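Local coordinates for protein mRNA export factor MEX67 (Candida albicans, PDB 1Q40) that probably serves in export of mRNA from the nucleus, here through its NTF2-like middle domain, which pairs with another protein chain, at residues 45-50 against 71-76; 76-81 against 91-96; 103-108 against 148-153; 109-114 against 141-146. One frame throughout, in Å; residues are numbered along the deposited sequence.

Interaction 1: residues 45-50 against 71-76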
loop_
_atom_site.group_PDB
_atom_site.type_symbol
_atom_site.label_atom_id
_atom_site.label_comp_id
_atom_site.label_asym_id
_atom_site.label_seq_id
_atom_site.Cartn_x
_atom_site.Cartn_y
_atom_site.Cartn_z
ATOM N N PHE B 45 9.857 -8.115 -8.790
ATOM C CA PHE B 45 8.563 -8.499 -8.255
ATOM C C PHE B 45 8.694 -9.071 -6.858
ATOM O O PHE B 45 9.558 -9.901 -6.597
ATOM C CB PHE B 45 7.897 -9.564 -9.121
ATOM C CG PHE B 45 6.604 -10.076 -8.549
ATOM C CD1 PHE B 45 5.456 -9.300 -8.601
ATOM C CD2 PHE B 45 6.534 -11.344 -7.960
ATOM C CE1 PHE B 45 4.249 -9.766 -8.066
ATOM C CE2 PHE B 45 5.335 -11.806 -7.418
ATOM C CZ PHE B 45 4.199 -11.017 -7.472
ATOM N N SER B 46 7.812 -8.647 -5.961
ATOM C CA SER B 46 7.596 -9.381 -4.727
ATOM C C SER B 46 6.146 -9.273 -4.273
ATOM O O SER B 46 5.403 -8.362 -4.677
ATOM C CB SER B 46 8.572 -8.937 -3.633
ATOM O OG SER B 46 8.648 -7.527 -3.518
HETATM N N MSE B 47 5.741 -10.256 -3.477
HETATM C CA MSE B 47 4.399 -10.347 -2.927
HETATM C C MSE B 47 4.482 -10.355 -1.396
HETATM O O MSE B 47 5.367 -10.996 -0.815
HETATM C CB MSE B 47 3.699 -11.614 -3.448
HETATM C CG MSE B 47 2.287 -11.840 -2.909
HETATM SE SE MSE B 47 2.275 -12.833 -1.210
HETATM C CE MSE B 47 3.319 -14.347 -1.717
ATOM N N GLN B 48 3.570 -9.623 -0.760
ATOM C CA GLN B 48 3.505 -9.520 0.709
ATOM C C GLN B 48 2.089 -9.841 1.199
ATOM O O GLN B 48 1.110 -9.457 0.567
ATOM C CB GLN B 48 3.964 -8.103 1.155
ATOM C CG GLN B 48 3.157 -6.923 0.546
ATOM C CD GLN B 48 3.674 -5.528 0.950
ATOM O OE1 GLN B 48 3.875 -5.250 2.132
ATOM N NE2 GLN B 48 3.873 -4.660 -0.036
ATOM N N VAL B 49 1.981 -10.562 2.314
ATOM C CA VAL B 49 0.709 -10.855 2.960
ATOM C C VAL B 49 0.540 -9.948 4.189
ATOM O O VAL B 49 1.462 -9.800 5.003
ATOM C CB VAL B 49 0.610 -12.334 3.402
ATOM C CG1 VAL B 49 -0.647 -12.583 4.237
ATOM C CG2 VAL B 49 0.647 -13.247 2.192
ATOM N N ASP B 50 -0.637 -9.334 4.293
ATOM C CA ASP B 50 -1.061 -8.585 5.490
ATOM C C ASP B 50 -2.295 -9.255 6.104
ATOM O O ASP B 50 -3.424 -8.903 5.797
ATOM C CB ASP B 50 -1.384 -7.136 5.112
ATOM C CG ASP B 50 -1.755 -6.276 6.316
ATOM O OD1 ASP B 50 -1.781 -6.785 7.469
ATOM O OD2 ASP B 50 -2.039 -5.058 6.194
ATOM N N GLY B 71 -2.246 -20.072 3.534
ATOM C CA GLY B 71 -1.281 -21.144 3.300
ATOM C C GLY B 71 -0.477 -21.160 2.005
ATOM O O GLY B 71 0.697 -21.497 2.025
ATOM N N TYR B 72 -1.084 -20.800 0.876
ATOM C CA TYR B 72 -0.352 -20.762 -0.401
ATOM C C TYR B 72 0.610 -19.570 -0.541
ATOM O O TYR B 72 1.520 -19.597 -1.367
ATOM C CB TYR B 72 -1.331 -20.749 -1.582
ATOM C CG TYR B 72 -1.892 -22.113 -1.945
ATOM C CD1 TYR B 72 -3.261 -22.319 -2.066
ATOM C CD2 TYR B 72 -1.044 -23.194 -2.163
ATOM C CE1 TYR B 72 -3.779 -23.580 -2.389
ATOM C CE2 TYR B 72 -1.544 -24.453 -2.482
ATOM C CZ TYR B 72 -2.908 -24.636 -2.602
ATOM O OH TYR B 72 -3.379 -25.882 -2.931
ATOM N N TYR B 73 0.402 -18.542 0.275
ATOM C CA TYR B 73 1.090 -17.261 0.170
ATOM C C TYR B 73 2.203 -17.027 1.196
ATOM O O TYR B 73 3.122 -16.232 0.953
ATOM C CB TYR B 73 0.066 -16.158 0.369
ATOM C CG TYR B 73 -1.030 -16.127 -0.664
ATOM C CD1 TYR B 73 -0.882 -15.384 -1.826
ATOM C CD2 TYR B 73 -2.209 -16.829 -0.482
ATOM C CE1 TYR B 73 -1.874 -15.342 -2.792
ATOM C CE2 TYR B 73 -3.238 -16.787 -1.452
ATOM C CZ TYR B 73 -3.063 -16.029 -2.592
ATOM O OH TYR B 73 -4.031 -15.961 -3.572
ATOM N N LEU B 74 2.122 -17.702 2.337
ATOM C CA LEU B 74 2.945 -17.343 3.488
ATOM C C LEU B 74 4.432 -17.572 3.292
ATOM O O LEU B 74 5.239 -16.762 3.744
ATOM C CB LEU B 74 2.496 -18.095 4.743
ATOM C CG LEU B 74 1.161 -17.688 5.334
ATOM C CD1 LEU B 74 0.804 -18.659 6.440
ATOM C CD2 LEU B 74 1.216 -16.286 5.866
ATOM N N ASN B 75 4.814 -18.672 2.655
ATOM C CA ASN B 75 6.249 -18.961 2.520
ATOM C C ASN B 75 6.962 -17.949 1.630
ATOM O O ASN B 75 8.137 -17.650 1.833
ATOM C CB ASN B 75 6.503 -20.368 1.990
ATOM C CG ASN B 75 7.968 -20.751 2.076
ATOM O OD1 ASN B 75 8.590 -20.637 3.137
ATOM N ND2 ASN B 75 8.535 -21.178 0.957
ATOM N N ASN B 76 6.238 -17.417 0.651
ATOM C CA ASN B 76 6.794 -16.446 -0.272
ATOM C C ASN B 76 6.520 -14.981 0.078
ATOM O O ASN B 76 6.950 -14.091 -0.657
ATOM C CB ASN B 76 6.292 -16.752 -1.678
ATOM C CG ASN B 76 6.880 -18.045 -2.231
ATOM O OD1 ASN B 76 7.940 -18.494 -1.788
ATOM N ND2 ASN B 76 6.188 -18.654 -3.184
HETATM O O HOH W 1 7.517 -12.539 -2.804
#
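Met47 and Tyr73 meet at about a right angle, the selenium of the selenomethionine lying at the edge of the tyrosine ring. This is a Met-aromatic contact within the NTF2-like domain, between strand 44-49 and the loop that follows it. SE sits 5.4 Å from the ring centroid and 79° off the ring normal, so it stays near the ring plane. Its closest ring atom is Tyr73 CD1, 4.1 Å from SE. The Met47 chain leaves with CG anti to the backbone N (chi1 178°) and then bends twice. Its terminal CE reaches the loop backbone and lies 3.3 Å from Tyr73 O. The same methyl also rests against CB of Asn76.

Val49, two residues on, points to the same loop and also crosses Tyr73 at about a right angle. Its CG2 packs 3.5 Å from Tyr73 CB, at the root of the aromatic side chain. CG1 makes only a looser approach to Leu74 CD2. The tyrosine hydroxyl is held elsewhere, by a hydrogen bond to Glu144, and the Asn76 amide by one to Gln106. Val49 N is bound by Ser77 OG, just beyond the loop segment. No direct hydrogen bond joins the two segments. A water bridges them instead: it accepts from Met47 N at 3.0 Å and lies 2.7 Å from Asn76 O, one of several acceptors competing for its protons.

Interaction 2: residues 76-81 against 91-96; sequences NSRNLT and AKLSIG
The guanidinium of Arg78 has Leu93 CB over one face, 3.7 Å above its plane and offset toward the rim. Leu80 CD1 lies over the opposite face, also toward the rim. The flat group is thus held between two leucines. The Leu93 methyls reach its outer nitrogens, CD1 near NH1 and CD2 near NH2. The Arg78 chain is extended from CG to NE, with CG anti to the backbone N (chi1 -160°). On the way its CG passes 3.9 Å from Lys92 CB, and CD lies 3.7 Å from Lys92 O. NE bonds to Arg89 O, and NH1 forms a salt bridge with an acidic side chain of the other protein chain.

The contact joins the loop after strand 44-49 to the turn leading from helix 86-91 into strand 94-95 of the NTF2-like fold. Within the loop, Asn79 OD1 accepts from Thr81 N at 3.1 Å, forming an Asx turn, and also from Thr81 OG1.

Lys92 lays its aliphatic part over the loop backbone. Its CD and CE are each 3.2 Å from Ser77 O. The water that bridges Met47 and Asn76 also lies 2.7 Å from Lys92 O, though it has more acceptors in reach than protons to give.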
loop_
_atom_site.group_PDB
_atom_site.type_symbol
_atom_site.label_atom_id
_atom_site.label_comp_id
_atom_site.label_asym_id
_atom_site.label_seq_id
_atom_site.Cartn_x
_atom_site.Cartn_y
_atom_site.Cartn_z
ATOM N N ASN B 76 6.238 -17.417 0.651
ATOM C CA ASN B 76 6.794 -16.446 -0.272
ATOM C C ASN B 76 6.520 -14.981 0.078
ATOM O O ASN B 76 6.950 -14.091 -0.657
ATOM C CB ASN B 76 6.292 -16.752 -1.678
ATOM C CG ASN B 76 6.880 -18.045 -2.231
ATOM O OD1 ASN B 76 7.940 -18.494 -1.788
ATOM N ND2 ASN B 76 6.188 -18.654 -3.184
ATOM N N SER B 77 5.826 -14.735 1.184
ATOM C CA SER B 77 5.437 -13.382 1.577
ATOM C C SER B 77 6.632 -12.544 2.010
ATOM O O SER B 77 7.383 -12.928 2.893
ATOM C CB SER B 77 4.403 -13.424 2.714
ATOM O OG SER B 77 4.197 -12.136 3.287
ATOM N N ARG B 78 6.802 -11.396 1.375
ATOM C CA ARG B 78 7.892 -10.471 1.684
ATOM C C ARG B 78 7.347 -9.300 2.503
ATOM O O ARG B 78 7.592 -8.129 2.188
ATOM C CB ARG B 78 8.546 -9.977 0.387
ATOM C CG ARG B 78 9.942 -9.437 0.602
ATOM C CD ARG B 78 10.636 -9.027 -0.688
ATOM N NE ARG B 78 12.031 -8.675 -0.462
ATOM C CZ ARG B 78 12.598 -7.509 -0.777
ATOM N NH1 ARG B 78 11.899 -6.521 -1.303
ATOM N NH2 ARG B 78 13.885 -7.324 -0.525
ATOM N N ASN B 79 6.569 -9.626 3.537
ATOM C CA ASN B 79 6.162 -8.641 4.526
ATOM C C ASN B 79 7.392 -8.413 5.374
ATOM O O ASN B 79 7.751 -9.237 6.245
ATOM C CB ASN B 79 4.973 -9.136 5.357
ATOM C CG ASN B 79 4.533 -8.134 6.422
ATOM O OD1 ASN B 79 5.313 -7.275 6.856
ATOM N ND2 ASN B 79 3.278 -8.261 6.870
ATOM N N LEU B 80 8.070 -7.309 5.101
ATOM C CA LEU B 80 9.382 -7.063 5.686
ATOM C C LEU B 80 9.359 -6.687 7.169
ATOM O O LEU B 80 10.421 -6.594 7.795
ATOM C CB LEU B 80 10.134 -6.004 4.857
ATOM C CG LEU B 80 10.505 -6.478 3.449
ATOM C CD1 LEU B 80 11.128 -5.348 2.652
ATOM C CD2 LEU B 80 11.461 -7.686 3.504
ATOM N N THR B 81 8.177 -6.476 7.747
ATOM C CA THR B 81 8.088 -6.344 9.216
ATOM C C THR B 81 8.180 -7.694 9.923
ATOM O O THR B 81 8.343 -7.736 11.137
ATOM C CB THR B 81 6.771 -5.683 9.681
ATOM O OG1 THR B 81 5.661 -6.551 9.385
ATOM C CG2 THR B 81 6.495 -4.378 8.941
ATOM N N ALA B 91 15.674 -13.752 -0.677
ATOM C CA ALA B 91 15.087 -14.922 -1.332
ATOM C C ALA B 91 13.633 -14.698 -1.768
ATOM O O ALA B 91 13.180 -15.350 -2.697
ATOM C CB ALA B 91 15.184 -16.154 -0.434
ATOM N N LYS B 92 12.912 -13.774 -1.126
ATOM C CA LYS B 92 11.516 -13.499 -1.469
ATOM C C LYS B 92 11.336 -12.378 -2.494
ATOM O O LYS B 92 10.205 -12.031 -2.857
ATOM C CB LYS B 92 10.713 -13.170 -0.215
ATOM C CG LYS B 92 10.567 -14.339 0.750
ATOM C CD LYS B 92 10.328 -13.798 2.155
ATOM C CE LYS B 92 9.892 -14.896 3.114
ATOM N NZ LYS B 92 10.935 -15.929 3.233
ATOM N N LEU B 93 12.451 -11.808 -2.934
ATOM C CA LEU B 93 12.470 -10.858 -4.036
ATOM C C LEU B 93 12.857 -11.574 -5.339
ATOM O O LEU B 93 13.838 -12.320 -5.377
ATOM C CB LEU B 93 13.465 -9.748 -3.728
ATOM C CG LEU B 93 13.670 -8.699 -4.813
ATOM C CD1 LEU B 93 12.378 -7.945 -5.084
ATOM C CD2 LEU B 93 14.809 -7.761 -4.422
ATOM N N SER B 94 12.070 -11.356 -6.391
ATOM C CA SER B 94 12.335 -11.949 -7.705
ATOM C C SER B 94 12.868 -10.885 -8.659
ATOM O O SER B 94 12.274 -9.818 -8.789
ATOM C CB SER B 94 11.068 -12.600 -8.266
ATOM O OG SER B 94 10.758 -13.775 -7.529
ATOM N N ILE B 95 13.993 -11.177 -9.305
ATOM C CA ILE B 95 14.639 -10.257 -10.244
ATOM C C ILE B 95 14.824 -10.942 -11.599
ATOM O O ILE B 95 15.407 -12.018 -11.673
ATOM C CB ILE B 95 16.006 -9.789 -9.690
ATOM C CG1 ILE B 95 15.824 -9.093 -8.340
ATOM C CG2 ILE B 95 16.721 -8.853 -10.697
ATOM C CD1 ILE B 95 17.130 -8.763 -7.632
ATOM N N GLY B 96 14.313 -10.325 -12.662
ATOM C CA GLY B 96 14.445 -10.872 -14.001
ATOM C C GLY B 96 13.332 -11.852 -14.317
ATOM O O GLY B 96 12.685 -12.381 -13.417
HETATM O O HOH W 1 7.517 -12.539 -2.804
#

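Interaction 3: residues 103-108 against 148-153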
loop_
_atom_site.group_PDB
_atom_site.type_symbol
_atom_site.label_atom_id
_atom_site.label_comp_id
_atom_site.label_asym_id
_atom_site.label_seq_id
_atom_site.Cartn_x
_atom_site.Cartn_y
_atom_site.Cartn_z
ATOM N N SER B 103 7.792 -17.092 -9.433
ATOM C CA SER B 103 6.920 -16.555 -8.384
ATOM C C SER B 103 5.457 -16.581 -8.824
ATOM O O SER B 103 4.583 -16.931 -8.042
ATOM C CB SER B 103 7.291 -15.120 -8.007
ATOM O OG SER B 103 8.573 -15.071 -7.437
ATOM N N PHE B 104 5.208 -16.204 -10.072
ATOM C CA PHE B 104 3.855 -16.173 -10.624
ATOM C C PHE B 104 3.223 -17.567 -10.636
ATOM O O PHE B 104 2.023 -17.698 -10.415
ATOM C CB PHE B 104 3.845 -15.603 -12.051
ATOM C CG PHE B 104 4.111 -14.101 -12.159
ATOM C CD1 PHE B 104 4.242 -13.276 -11.040
ATOM C CD2 PHE B 104 4.244 -13.520 -13.422
ATOM C CE1 PHE B 104 4.489 -11.897 -11.189
ATOM C CE2 PHE B 104 4.488 -12.152 -13.569
ATOM C CZ PHE B 104 4.609 -11.336 -12.444
ATOM N N GLN B 105 4.023 -18.601 -10.895
ATOM C CA GLN B 105 3.527 -19.984 -10.914
ATOM C C GLN B 105 3.093 -20.489 -9.541
ATOM O O GLN B 105 2.325 -21.442 -9.458
ATOM C CB GLN B 105 4.599 -20.944 -11.445
ATOM C CG GLN B 105 4.956 -20.771 -12.896
ATOM C CD GLN B 105 5.984 -21.792 -13.355
ATOM O OE1 GLN B 105 7.131 -21.774 -12.899
ATOM N NE2 GLN B 105 5.573 -22.695 -14.246
ATOM N N GLN B 106 3.608 -19.869 -8.477
ATOM C CA GLN B 106 3.312 -20.266 -7.100
ATOM C C GLN B 106 2.164 -19.488 -6.447
ATOM O O GLN B 106 1.866 -19.681 -5.267
ATOM C CB GLN B 106 4.565 -20.120 -6.237
ATOM C CG GLN B 106 5.723 -21.006 -6.675
ATOM C CD GLN B 106 6.989 -20.688 -5.914
ATOM O OE1 GLN B 106 7.072 -20.928 -4.712
ATOM N NE2 GLN B 106 7.956 -20.110 -6.598
ATOM N N LEU B 107 1.528 -18.610 -7.203
ATOM C CA LEU B 107 0.352 -17.898 -6.731
ATOM C C LEU B 107 -0.906 -18.625 -7.256
ATOM O O LEU B 107 -0.947 -19.045 -8.416
ATOM C CB LEU B 107 0.389 -16.439 -7.194
ATOM C CG LEU B 107 1.481 -15.579 -6.527
ATOM C CD1 LEU B 107 1.689 -14.273 -7.263
ATOM C CD2 LEU B 107 1.156 -15.309 -5.081
ATOM N N PRO B 108 -1.914 -18.812 -6.405
ATOM C CA PRO B 108 -3.165 -19.439 -6.861
ATOM C C PRO B 108 -3.727 -18.777 -8.132
ATOM O O PRO B 108 -3.572 -17.566 -8.351
ATOM C CB PRO B 108 -4.098 -19.263 -5.662
ATOM C CG PRO B 108 -3.168 -19.239 -4.467
ATOM C CD PRO B 108 -1.939 -18.517 -4.959
ATOM N N PRO B 148 -2.165 -23.197 -7.182
ATOM C CA PRO B 148 -1.079 -22.742 -8.056
ATOM C C PRO B 148 -0.481 -23.893 -8.876
ATOM O O PRO B 148 -0.546 -25.054 -8.478
ATOM C CB PRO B 148 -0.044 -22.155 -7.079
ATOM C CG PRO B 148 -0.388 -22.688 -5.771
ATOM C CD PRO B 148 -1.856 -22.988 -5.759
ATOM N N GLU B 149 0.081 -23.560 -10.026
ATOM C CA GLU B 149 0.778 -24.540 -10.848
ATOM C C GLU B 149 1.871 -25.250 -10.046
ATOM O O GLU B 149 2.007 -26.477 -10.114
ATOM C CB GLU B 149 1.371 -23.879 -12.089
ATOM C CG GLU B 149 2.230 -24.812 -12.934
ATOM C CD GLU B 149 2.593 -24.225 -14.283
ATOM O OE1 GLU B 149 2.386 -23.011 -14.486
ATOM O OE2 GLU B 149 3.097 -24.982 -15.139
ATOM N N VAL B 150 2.613 -24.464 -9.269
ATOM C CA VAL B 150 3.726 -24.938 -8.450
ATOM C C VAL B 150 3.410 -24.650 -6.983
ATOM O O VAL B 150 3.139 -23.508 -6.615
ATOM C CB VAL B 150 5.035 -24.218 -8.842
ATOM C CG1 VAL B 150 6.214 -24.644 -7.935
ATOM C CG2 VAL B 150 5.367 -24.478 -10.301
ATOM N N ASP B 151 3.448 -25.680 -6.143
ATOM C CA ASP B 151 3.079 -25.529 -4.729
ATOM C C ASP B 151 4.253 -24.953 -3.953
ATOM O O ASP B 151 5.235 -25.644 -3.724
ATOM C CB ASP B 151 2.667 -26.880 -4.134
ATOM C CG ASP B 151 1.910 -26.746 -2.807
ATOM O OD1 ASP B 151 2.150 -25.780 -2.032
ATOM O OD2 ASP B 151 1.037 -27.582 -2.470
ATOM N N GLY B 152 4.159 -23.684 -3.570
ATOM C CA GLY B 152 5.210 -23.033 -2.797
ATOM C C GLY B 152 4.870 -22.839 -1.328
ATOM O O GLY B 152 5.389 -21.923 -0.708
ATOM N N SER B 153 4.022 -23.705 -0.772
ATOM C CA SER B 153 3.448 -23.509 0.563
ATOM C C SER B 153 4.321 -23.999 1.727
ATOM O O SER B 153 4.323 -23.394 2.805
ATOM C CB SER B 153 2.064 -24.180 0.649
ATOM O OG SER B 153 2.158 -25.584 0.510
HETATM O O HOH W 2 2.172 -21.469 -3.357
HETATM O O HOH W 3 -0.330 -20.671 -10.797
#
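Gln105 starts its contact with Val150 at CB, which packs 3.8 Å from Val150 CG2. CG is anti to the carbonyl carbon (chi1 -67°) and faces Glu149 OE1. CD is 4.0 Å from Glu149 OE1, and Val150 CG2 touches it from another direction. At the tip, OE1 is near the same valine methyl, while NE2 gives a weak hydrogen bond to Glu149 OE1 at 3.2 Å. The amide and carboxylate planes stand 82° apart.

The backbone of Gln105 makes the firmer link. Its O accepts from Val150 N at 3.0 Å in a nearly straight bond (167°), with the donor above the carbonyl plane. This ties the C-terminal end of helix 96-105 to the loop after strand 134-146 in the NTF2-like domain. In that loop, Asp151 OD1 accepts from Ser153 N in an Asx turn.

Pro148 places CB 3.4 Å from Gln105 O and its ring beside Pro108, both pointing the same way. Gln106 brings CA to 3.3 Å from Val150 O, a CA-H...O contact. Its OE1 lies against Gly152 CA and bonds to Asn76. Two waters bridge the segments. One joins Gln106 O to Gly152 N, and the other donates to Leu107 O and accepts from Glu149 N at 3.0 Å.

Interaction 4: residues 109-114 against 141-146; sequences KTRHDI and SFDEVA
Phe142 sets its CB over the centre of the His112 ring, 3.7 Å from the centroid, in a CH-pi contact. The two side chains lie side by side and point the same way, but their ring planes are 47° apart. His112 NE2 approaches Phe142 CD2 at 3.5 Å. With CG between the backbone N and carbonyl carbon (chi1 58°), the Phe142 ring has Thr110 CG2 over one face. This second CH-pi contact is 4.0 Å from CG2 to the ring centroid and offset toward the rim. Glu144 CG lies at the ring edge. The Glu144 carboxylate binds Tyr73 and Lys181, and Thr110 OG1 binds Asp29.

On the other side of the strands, Arg111 and Asp143 also run side by side. Arg111 CD is 3.4 Å from Asp143 OD2, whereas the salt bridge from NH1 to that oxygen is long at 3.9 Å. Val145 CG1 packs 3.5 Å from Arg111 CG.

Backbone bonds run both ways between Arg111 and Asp143. Lys109 N donates to Ala146 O, and Val145 N donates to Lys109 O at 2.9 Å. The register slips by one residue between Lys109 and Thr110. The arrangement is an antiparallel strand pair with a beta bulge, part of the curved sheet of the NTF2-like fold.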
loop_
_atom_site.group_PDB
_atom_site.type_symbol
_atom_site.label_atom_id
_atom_site.label_comp_id
_atom_site.label_asym_id
_atom_site.label_seq_id
_atom_site.Cartn_x
_atom_site.Cartn_y
_atom_site.Cartn_z
ATOM N N LYS B 109 -4.343 -19.598 -8.972
ATOM C CA LYS B 109 -4.983 -19.142 -10.202
ATOM C C LYS B 109 -6.252 -18.384 -9.856
ATOM O O LYS B 109 -6.953 -18.746 -8.919
ATOM C CB LYS B 109 -5.270 -20.338 -11.114
ATOM C CG LYS B 109 -3.981 -21.133 -11.435
ATOM C CD LYS B 109 -4.169 -22.174 -12.513
ATOM C CE LYS B 109 -2.847 -22.852 -12.820
ATOM N NZ LYS B 109 -3.037 -24.090 -13.595
ATOM N N THR B 110 -6.540 -17.339 -10.627
ATOM C CA THR B 110 -7.524 -16.331 -10.246
ATOM C C THR B 110 -8.530 -16.000 -11.336
ATOM O O THR B 110 -8.339 -16.295 -12.518
ATOM C CB THR B 110 -6.798 -15.013 -9.898
ATOM O OG1 THR B 110 -5.882 -14.671 -10.955
ATOM C CG2 THR B 110 -5.919 -15.172 -8.638
ATOM N N ARG B 111 -9.595 -15.334 -10.912
ATOM C CA ARG B 111 -10.420 -14.555 -11.816
ATOM C C ARG B 111 -10.753 -13.208 -11.166
ATOM O O ARG B 111 -11.307 -13.154 -10.070
ATOM C CB ARG B 111 -11.665 -15.324 -12.256
ATOM C CG ARG B 111 -12.484 -15.906 -11.155
ATOM C CD ARG B 111 -13.798 -15.177 -10.935
ATOM N NE ARG B 111 -14.769 -15.451 -11.990
ATOM C CZ ARG B 111 -15.939 -14.828 -12.101
ATOM N NH1 ARG B 111 -16.290 -13.890 -11.222
ATOM N NH2 ARG B 111 -16.766 -15.142 -13.093
ATOM N N HIS B 112 -10.315 -12.139 -11.826
ATOM C CA HIS B 112 -10.645 -10.767 -11.478
ATOM C C HIS B 112 -11.783 -10.353 -12.403
ATOM O O HIS B 112 -11.630 -10.369 -13.621
ATOM C CB HIS B 112 -9.453 -9.844 -11.725
ATOM C CG HIS B 112 -8.251 -10.139 -10.876
ATOM N ND1 HIS B 112 -7.481 -11.270 -11.036
ATOM C CD2 HIS B 112 -7.672 -9.427 -9.882
ATOM C CE1 HIS B 112 -6.485 -11.248 -10.165
ATOM N NE2 HIS B 112 -6.576 -10.138 -9.455
ATOM N N ASP B 113 -12.914 -9.971 -11.831
ATOM C CA ASP B 113 -14.136 -9.727 -12.603
ATOM C C ASP B 113 -14.214 -8.255 -13.032
ATOM O O ASP B 113 -15.183 -7.559 -12.739
ATOM C CB ASP B 113 -15.333 -10.155 -11.742
ATOM C CG ASP B 113 -16.634 -10.225 -12.513
ATOM O OD1 ASP B 113 -16.634 -10.642 -13.698
ATOM O OD2 ASP B 113 -17.719 -9.881 -11.985
ATOM N N ILE B 114 -13.179 -7.794 -13.734
ATOM C CA ILE B 114 -13.019 -6.376 -14.063
ATOM C C ILE B 114 -13.856 -5.920 -15.263
ATOM O O ILE B 114 -14.204 -4.747 -15.352
ATOM C CB ILE B 114 -11.518 -6.024 -14.287
ATOM C CG1 ILE B 114 -11.311 -4.501 -14.269
ATOM C CG2 ILE B 114 -10.978 -6.624 -15.589
ATOM C CD1 ILE B 114 -10.088 -4.055 -13.482
ATOM N N SER B 141 -10.497 -7.054 -5.399
ATOM C CA SER B 141 -10.579 -8.441 -4.939
ATOM C C SER B 141 -10.558 -9.439 -6.102
ATOM O O SER B 141 -10.712 -9.062 -7.261
ATOM C CB SER B 141 -11.845 -8.642 -4.096
ATOM O OG SER B 141 -13.016 -8.337 -4.858
ATOM N N PHE B 142 -10.321 -10.707 -5.782
ATOM C CA PHE B 142 -10.385 -11.784 -6.770
ATOM C C PHE B 142 -10.924 -13.077 -6.164
ATOM O O PHE B 142 -10.975 -13.233 -4.940
ATOM C CB PHE B 142 -9.022 -12.026 -7.454
ATOM C CG PHE B 142 -7.883 -12.363 -6.504
ATOM C CD1 PHE B 142 -7.767 -13.628 -5.932
ATOM C CD2 PHE B 142 -6.920 -11.423 -6.205
ATOM C CE1 PHE B 142 -6.712 -13.935 -5.053
ATOM C CE2 PHE B 142 -5.863 -11.725 -5.328
ATOM C CZ PHE B 142 -5.763 -12.976 -4.767
ATOM N N ASP B 143 -11.363 -13.980 -7.038
ATOM C CA ASP B 143 -11.684 -15.350 -6.673
ATOM C C ASP B 143 -10.479 -16.217 -6.989
ATOM O O ASP B 143 -9.773 -15.975 -7.960
ATOM C CB ASP B 143 -12.870 -15.858 -7.484
ATOM C CG ASP B 143 -14.146 -15.157 -7.131
ATOM O OD1 ASP B 143 -14.793 -15.592 -6.155
ATOM O OD2 ASP B 143 -14.578 -14.162 -7.758
ATOM N N GLU B 144 -10.236 -17.219 -6.159
ATOM C CA GLU B 144 -9.243 -18.230 -6.471
ATOM C C GLU B 144 -9.988 -19.392 -7.094
ATOM O O GLU B 144 -10.914 -19.916 -6.490
ATOM C CB GLU B 144 -8.503 -18.665 -5.215
ATOM C CG GLU B 144 -7.638 -17.563 -4.633
ATOM C CD GLU B 144 -7.025 -17.935 -3.292
ATOM O OE1 GLU B 144 -7.383 -18.998 -2.747
ATOM O OE2 GLU B 144 -6.196 -17.154 -2.771
ATOM N N VAL B 145 -9.597 -19.772 -8.308
ATOM C CA VAL B 145 -10.283 -20.826 -9.066
ATOM C C VAL B 145 -9.535 -22.164 -9.092
ATOM O O VAL B 145 -10.115 -23.192 -9.422
ATOM C CB VAL B 145 -10.587 -20.375 -10.511
ATOM C CG1 VAL B 145 -11.524 -19.172 -10.508
ATOM C CG2 VAL B 145 -9.313 -20.048 -11.283
ATOM N N ALA B 146 -8.250 -22.148 -8.753
ATOM C CA ALA B 146 -7.459 -23.367 -8.704
ATOM C C ALA B 146 -6.167 -23.158 -7.928
ATOM O O ALA B 146 -5.699 -22.024 -7.770
ATOM C CB ALA B 146 -7.148 -23.885 -10.136
HETATM O O HOH W 4 -12.882 -9.869 -8.800
#

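Interactions 1 and 2 are the buried ones, while interactions 3 and 4 are partly buried. The first two share Asn76 and one water and fasten the same loop, first to strand 44-49 and then to the turn before strand 94-95. Side-chain packing and water carry them, without direct hydrogen bonds between their segments. Both also lie within reach of the partner protein, unlike interactions 3 and 4. Interaction 3 mixes backbone, amide and water links at a helix end. Interaction 4 is an antiparallel strand ladder broken by a bulge, nested inside the loop that interaction 3 closes. Bonds from Asn76 to Gln106 and from Tyr73 to Glu144 tie interaction 1 to interactions 3 and 4.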